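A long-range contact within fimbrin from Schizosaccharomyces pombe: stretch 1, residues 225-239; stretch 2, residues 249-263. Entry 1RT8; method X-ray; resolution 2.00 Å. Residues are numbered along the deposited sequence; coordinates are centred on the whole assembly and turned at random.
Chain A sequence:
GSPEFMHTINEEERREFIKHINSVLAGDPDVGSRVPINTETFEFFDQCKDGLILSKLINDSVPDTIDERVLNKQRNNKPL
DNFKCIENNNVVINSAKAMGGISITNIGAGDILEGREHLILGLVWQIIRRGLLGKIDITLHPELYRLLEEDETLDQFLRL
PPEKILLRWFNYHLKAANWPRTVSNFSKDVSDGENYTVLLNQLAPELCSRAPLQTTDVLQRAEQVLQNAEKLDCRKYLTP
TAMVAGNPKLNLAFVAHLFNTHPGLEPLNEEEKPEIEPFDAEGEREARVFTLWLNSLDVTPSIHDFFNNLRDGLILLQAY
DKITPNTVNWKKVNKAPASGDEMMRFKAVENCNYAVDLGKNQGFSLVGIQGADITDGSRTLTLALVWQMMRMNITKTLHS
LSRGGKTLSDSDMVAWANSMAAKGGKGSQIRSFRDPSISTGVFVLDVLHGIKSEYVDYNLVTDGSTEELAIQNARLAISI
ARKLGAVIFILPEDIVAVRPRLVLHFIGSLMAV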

# COMPACT_ATOMS: atom_id res chain seq x y z
N VAL A 225 -32.45 -0.61 -7.87
CA VAL A 225 -31.30 0.30 -7.88
C VAL A 225 -30.17 -0.31 -8.69
O VAL A 225 -29.49 0.39 -9.45
CB VAL A 225 -30.76 0.59 -6.45
CG1 VAL A 225 -29.32 1.12 -6.52
CG2 VAL A 225 -31.66 1.61 -5.75
N LEU A 226 -29.95 -1.61 -8.50
CA LEU A 226 -28.88 -2.29 -9.19
C LEU A 226 -29.21 -2.47 -10.67
O LEU A 226 -28.30 -2.60 -11.49
CB LEU A 226 -28.58 -3.64 -8.53
CG LEU A 226 -27.96 -3.51 -7.14
CD1 LEU A 226 -27.76 -4.89 -6.52
CD2 LEU A 226 -26.64 -2.77 -7.23
N GLN A 227 -30.50 -2.48 -11.00
CA GLN A 227 -30.90 -2.60 -12.40
C GLN A 227 -30.60 -1.25 -13.04
O GLN A 227 -30.22 -1.18 -14.21
CB GLN A 227 -32.38 -2.94 -12.54
CG GLN A 227 -32.78 -4.26 -11.90
CD GLN A 227 -34.09 -4.81 -12.44
OE1 GLN A 227 -35.02 -4.06 -12.73
NE2 GLN A 227 -34.17 -6.13 -12.58
N ASN A 228 -30.76 -0.17 -12.28
CA ASN A 228 -30.46 1.17 -12.77
C ASN A 228 -28.95 1.31 -12.91
O ASN A 228 -28.45 2.17 -13.64
CB ASN A 228 -30.96 2.25 -11.82
CG ASN A 228 -32.38 2.69 -12.13
OD1 ASN A 228 -32.78 2.78 -13.29
ND2 ASN A 228 -33.15 2.99 -11.08
N ALA A 229 -28.22 0.46 -12.18
CA ALA A 229 -26.76 0.48 -12.22
C ALA A 229 -26.27 -0.13 -13.53
O ALA A 229 -25.28 0.33 -14.10
CB ALA A 229 -26.20 -0.28 -11.02
N GLU A 230 -26.96 -1.16 -14.00
CA GLU A 230 -26.58 -1.83 -15.24
C GLU A 230 -26.68 -0.92 -16.45
O GLU A 230 -25.97 -1.10 -17.44
CB GLU A 230 -27.43 -3.09 -15.45
CG GLU A 230 -26.99 -4.27 -14.59
CD GLU A 230 -27.91 -5.48 -14.70
OE1 GLU A 230 -29.06 -5.42 -14.22
OE2 GLU A 230 -27.46 -6.50 -15.28
N LYS A 231 -27.56 0.07 -16.38
CA LYS A 231 -27.72 1.00 -17.49
C LYS A 231 -26.42 1.79 -17.71
O LYS A 231 -26.16 2.27 -18.81
CB LYS A 231 -28.88 1.96 -17.22
CG LYS A 231 -30.23 1.27 -17.07
CD LYS A 231 -31.37 2.28 -16.98
CE LYS A 231 -32.71 1.58 -16.72
NZ LYS A 231 -33.88 2.52 -16.76
N LEU A 232 -25.61 1.89 -16.66
CA LEU A 232 -24.35 2.61 -16.74
C LEU A 232 -23.20 1.60 -16.73
O LEU A 232 -22.03 1.98 -16.71
CB LEU A 232 -24.20 3.56 -15.55
CG LEU A 232 -25.44 4.38 -15.15
CD1 LEU A 232 -25.13 5.18 -13.90
CD2 LEU A 232 -25.85 5.30 -16.30
N ASP A 233 -23.56 0.32 -16.75
CA ASP A 233 -22.59 -0.77 -16.72
C ASP A 233 -21.84 -0.73 -15.38
O ASP A 233 -20.64 -1.04 -15.32
CB ASP A 233 -21.62 -0.67 -17.89
CG ASP A 233 -20.68 -1.86 -17.97
OD1 ASP A 233 -21.16 -3.01 -17.88
OD2 ASP A 233 -19.46 -1.65 -18.13
N CYS A 234 -22.54 -0.35 -14.32
CA CYS A 234 -21.93 -0.27 -12.99
C CYS A 234 -22.54 -1.22 -11.97
O CYS A 234 -22.47 -0.97 -10.76
CB CYS A 234 -22.01 1.15 -12.45
SG CYS A 234 -20.92 2.33 -13.25
N ARG A 235 -23.17 -2.30 -12.43
CA ARG A 235 -23.73 -3.26 -11.49
C ARG A 235 -22.63 -4.25 -11.14
O ARG A 235 -22.66 -5.41 -11.54
CB ARG A 235 -24.93 -4.01 -12.09
CG ARG A 235 -25.48 -5.06 -11.13
CD ARG A 235 -26.86 -5.55 -11.51
NE ARG A 235 -27.39 -6.46 -10.49
CZ ARG A 235 -28.68 -6.73 -10.32
NH1 ARG A 235 -29.59 -6.15 -11.10
NH2 ARG A 235 -29.06 -7.56 -9.37
N LYS A 236 -21.65 -3.76 -10.38
CA LYS A 236 -20.51 -4.57 -9.97
C LYS A 236 -20.38 -4.67 -8.45
O LYS A 236 -20.64 -3.70 -7.73
CB LYS A 236 -19.23 -3.95 -10.54
CG LYS A 236 -19.21 -3.76 -12.06
CD LYS A 236 -19.15 -5.09 -12.78
CE LYS A 236 -18.86 -4.91 -14.26
NZ LYS A 236 -18.65 -6.22 -14.93
N TYR A 237 -19.97 -5.85 -7.98
CA TYR A 237 -19.75 -6.14 -6.56
C TYR A 237 -20.97 -6.25 -5.65
O TYR A 237 -21.07 -7.18 -4.85
CB TYR A 237 -18.82 -5.10 -5.93
CG TYR A 237 -17.46 -4.97 -6.58
CD1 TYR A 237 -17.25 -4.04 -7.60
CD2 TYR A 237 -16.39 -5.75 -6.16
CE1 TYR A 237 -15.98 -3.90 -8.19
CE2 TYR A 237 -15.13 -5.62 -6.74
CZ TYR A 237 -14.93 -4.70 -7.75
OH TYR A 237 -13.69 -4.56 -8.34
N LEU A 238 -21.88 -5.29 -5.76
CA LEU A 238 -23.06 -5.22 -4.89
C LEU A 238 -24.29 -6.02 -5.30
O LEU A 238 -24.68 -6.03 -6.47
CB LEU A 238 -23.46 -3.76 -4.70
CG LEU A 238 -24.40 -3.37 -3.57
CD1 LEU A 238 -23.79 -3.75 -2.23
CD2 LEU A 238 -24.67 -1.87 -3.63
N THR A 239 -24.91 -6.68 -4.33
CA THR A 239 -26.12 -7.45 -4.57
C THR A 239 -27.23 -6.84 -3.71
O THR A 239 -26.96 -6.13 -2.74
CB THR A 239 -25.96 -8.92 -4.14
OG1 THR A 239 -25.70 -8.98 -2.73
CG2 THR A 239 -24.83 -9.58 -4.92
N LYS A 249 -17.62 -3.37 2.54
CA LYS A 249 -16.73 -3.68 1.43
C LYS A 249 -17.41 -3.68 0.07
O LYS A 249 -17.00 -2.97 -0.84
CB LYS A 249 -16.07 -5.04 1.67
CG LYS A 249 -15.43 -5.19 3.05
CD LYS A 249 -14.83 -6.57 3.22
CE LYS A 249 -14.23 -6.74 4.60
NZ LYS A 249 -13.76 -8.14 4.77
N LEU A 250 -18.45 -4.49 -0.07
CA LEU A 250 -19.15 -4.57 -1.35
C LEU A 250 -19.76 -3.23 -1.74
O LEU A 250 -19.76 -2.88 -2.92
CB LEU A 250 -20.23 -5.66 -1.30
CG LEU A 250 -19.67 -7.05 -0.98
CD1 LEU A 250 -20.81 -8.06 -0.85
CD2 LEU A 250 -18.70 -7.47 -2.06
N ASN A 251 -20.25 -2.47 -0.77
CA ASN A 251 -20.84 -1.17 -1.09
C ASN A 251 -19.75 -0.17 -1.46
O ASN A 251 -19.95 0.66 -2.34
CB ASN A 251 -21.68 -0.65 0.09
CG ASN A 251 -23.12 -1.16 0.05
OD1 ASN A 251 -23.93 -0.71 -0.77
ND2 ASN A 251 -23.44 -2.10 0.93
N LEU A 252 -18.60 -0.25 -0.81
CA LEU A 252 -17.50 0.65 -1.13
C LEU A 252 -17.03 0.38 -2.56
O LEU A 252 -16.83 1.30 -3.35
CB LEU A 252 -16.34 0.45 -0.16
CG LEU A 252 -15.09 1.28 -0.45
CD1 LEU A 252 -15.37 2.74 -0.13
CD2 LEU A 252 -13.92 0.78 0.39
N ALA A 253 -16.85 -0.90 -2.88
CA ALA A 253 -16.38 -1.28 -4.21
C ALA A 253 -17.36 -0.79 -5.28
O ALA A 253 -16.96 -0.24 -6.31
CB ALA A 253 -16.20 -2.79 -4.29
N PHE A 254 -18.65 -0.99 -5.02
CA PHE A 254 -19.71 -0.55 -5.92
C PHE A 254 -19.53 0.95 -6.19
O PHE A 254 -19.43 1.37 -7.34
CB PHE A 254 -21.07 -0.80 -5.26
CG PHE A 254 -22.24 -0.22 -6.01
CD1 PHE A 254 -22.71 -0.83 -7.17
CD2 PHE A 254 -22.88 0.91 -5.53
CE1 PHE A 254 -23.82 -0.31 -7.85
CE2 PHE A 254 -23.99 1.44 -6.20
CZ PHE A 254 -24.46 0.83 -7.36
N VAL A 255 -19.49 1.75 -5.12
CA VAL A 255 -19.33 3.19 -5.26
C VAL A 255 -18.03 3.58 -5.98
O VAL A 255 -18.00 4.54 -6.74
CB VAL A 255 -19.33 3.90 -3.88
CG1 VAL A 255 -19.05 5.39 -4.05
CG2 VAL A 255 -20.68 3.69 -3.20
N ALA A 256 -16.96 2.84 -5.73
CA ALA A 256 -15.68 3.13 -6.36
C ALA A 256 -15.78 3.01 -7.88
O ALA A 256 -15.36 3.91 -8.61
CB ALA A 256 -14.61 2.18 -5.83
N HIS A 257 -16.34 1.91 -8.35
CA HIS A 257 -16.47 1.68 -9.78
C HIS A 257 -17.37 2.73 -10.45
O HIS A 257 -17.09 3.19 -11.56
CB HIS A 257 -17.02 0.28 -10.04
CG HIS A 257 -17.16 -0.05 -11.49
ND1 HIS A 257 -18.31 0.20 -12.20
CD2 HIS A 257 -16.28 -0.58 -12.37
CE1 HIS A 257 -18.13 -0.16 -13.46
NE2 HIS A 257 -16.91 -0.63 -13.59
N LEU A 258 -18.44 3.10 -9.76
CA LEU A 258 -19.37 4.09 -10.27
C LEU A 258 -18.64 5.41 -10.43
O LEU A 258 -18.89 6.17 -11.37
CB LEU A 258 -20.54 4.26 -9.29
CG LEU A 258 -21.66 5.21 -9.70
CD1 LEU A 258 -22.30 4.73 -11.00
CD2 LEU A 258 -22.69 5.28 -8.58
N PHE A 259 -17.72 5.67 -9.51
CA PHE A 259 -16.93 6.90 -9.54
C PHE A 259 -15.91 6.88 -10.68
O PHE A 259 -15.65 7.92 -11.28
CB PHE A 259 -16.18 7.06 -8.22
CG PHE A 259 -15.17 8.17 -8.23
CD1 PHE A 259 -15.55 9.49 -8.05
CD2 PHE A 259 -13.82 7.88 -8.43
CE1 PHE A 259 -14.60 10.51 -8.06
CE2 PHE A 259 -12.87 8.90 -8.43
CZ PHE A 259 -13.26 10.21 -8.24
N ASN A 260 -15.35 5.71 -10.97
CA ASN A 260 -14.35 5.62 -12.04
C ASN A 260 -14.94 5.78 -13.43
O ASN A 260 -14.28 6.30 -14.33
CB ASN A 260 -13.61 4.28 -11.98
CG ASN A 260 -12.78 4.12 -10.73
OD1 ASN A 260 -12.35 5.11 -10.14
ND2 ASN A 260 -12.54 2.88 -10.32
N THR A 261 -16.18 5.35 -13.61
CA THR A 261 -16.80 5.44 -14.91
C THR A 261 -17.75 6.62 -15.10
O THR A 261 -18.01 7.04 -16.22
CB THR A 261 -17.55 4.13 -15.24
OG1 THR A 261 -18.42 3.80 -14.15
CG2 THR A 261 -16.57 2.99 -15.45
N HIS A 262 -18.24 7.17 -13.99
CA HIS A 262 -19.18 8.29 -14.07
C HIS A 262 -18.96 9.39 -13.03
O HIS A 262 -19.87 9.71 -12.27
CB HIS A 262 -20.61 7.75 -13.97
CG HIS A 262 -21.00 6.86 -15.11
ND1 HIS A 262 -21.31 7.35 -16.36
CD2 HIS A 262 -21.08 5.51 -15.20
CE1 HIS A 262 -21.57 6.34 -17.18
NE2 HIS A 262 -21.44 5.22 -16.50
N PRO A 263 -17.76 9.99 -13.01
CA PRO A 263 -17.45 11.06 -12.05
C PRO A 263 -18.56 12.11 -11.97
O PRO A 263 -18.87 12.61 -10.89
CB PRO A 263 -16.15 11.64 -12.59
CG PRO A 263 -15.50 10.46 -13.22
CD PRO A 263 -16.64 9.80 -13.95

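Stretch 1 enters as the last turns of a helix and then becomes an irregular segment that runs along the helix of stretch 2, residues 249-261. From L232 to L238 the segment runs antiparallel to the helix of stretch 2: L232 lies near H262, C234 near L258 and L238 near L250, with CA atoms of the last pair 5.3 Å apart. The reversal at the end of the first helix is a Schellman motif. D233 adopts positive phi, and the backbone N of C234 reaches back to A229 O at 2.8 Å, which turns the chain onto the second helix. Together the stretches bury 784 Å², and F254, Y237 and L238 contribute the largest shares.

F254 is the centre of the contact. Its CA-to-CB bond points sideways to stretch 1, and with chi1 in the t well the ring fits into a pocket formed by the curve of stretch 1. L238 covers one face of the ring, its CD2 4.0 Å from the ring centroid and 20° off the normal, a CH-pi contact. At the ring edge, A229 CB lies 4.0 Å from F254 CE1, and K236 O lies 3.6 Å from F254 CD1, so a carbonyl oxygen faces the weakly positive rim of the ring. L226 CD2, 3.8 Å from F254 CE1, adds an apolar contact from the first helix. The phenyl group thus touches both the helical part of stretch 1 and the loop that follows.

L238 extends this apolar surface toward the start of stretch 2. Its CD1 meets L250 CB at 4.1 Å, while CD2, besides covering F254, comes within 3.2 Å of N251 OD1; that oxygen is hydrogen-bonded elsewhere in the structure. Y237, also at positive phi, directs its CB toward the helix and lays its ring against A253. The methyl CB of A253 sits 3.5 Å from the centroid of the Y237 ring, 17° off the normal, and with A253 CB 3.4 Å from Y237 CG, the ring lies close against the helix. Y237 O, 3.7 Å from L250 CD2, is buried without a polar partner.

Farther along the helix the packing becomes more mixed. C234 points toward stretch 2 and places its sulfur among several side chains: SG is 3.6 Å from L258 CD1, 3.0 Å from T261 OG1, and at the edges of the H257 and H262 rings, 4.4 and 4.8 Å from their respective centroids. T261 OG1 itself donates to H257 O at 3.0 Å, closing back on its own helix. K236 CG lies over one face of the H257 ring, 4.0 Å from its centroid and 9° off the normal, a CH-pi contact, before the charged end leads away.

The sole hydrogen bond between the stretches closes this end. H262, just beyond the helix, donates from NE2 to L232 O at 3.3 Å, with an N-H...O angle of 154°. Beside it, L232 CD1 packs against L258 CD1 at 4.1 Å. The interface is therefore held mainly by apolar and aromatic packing.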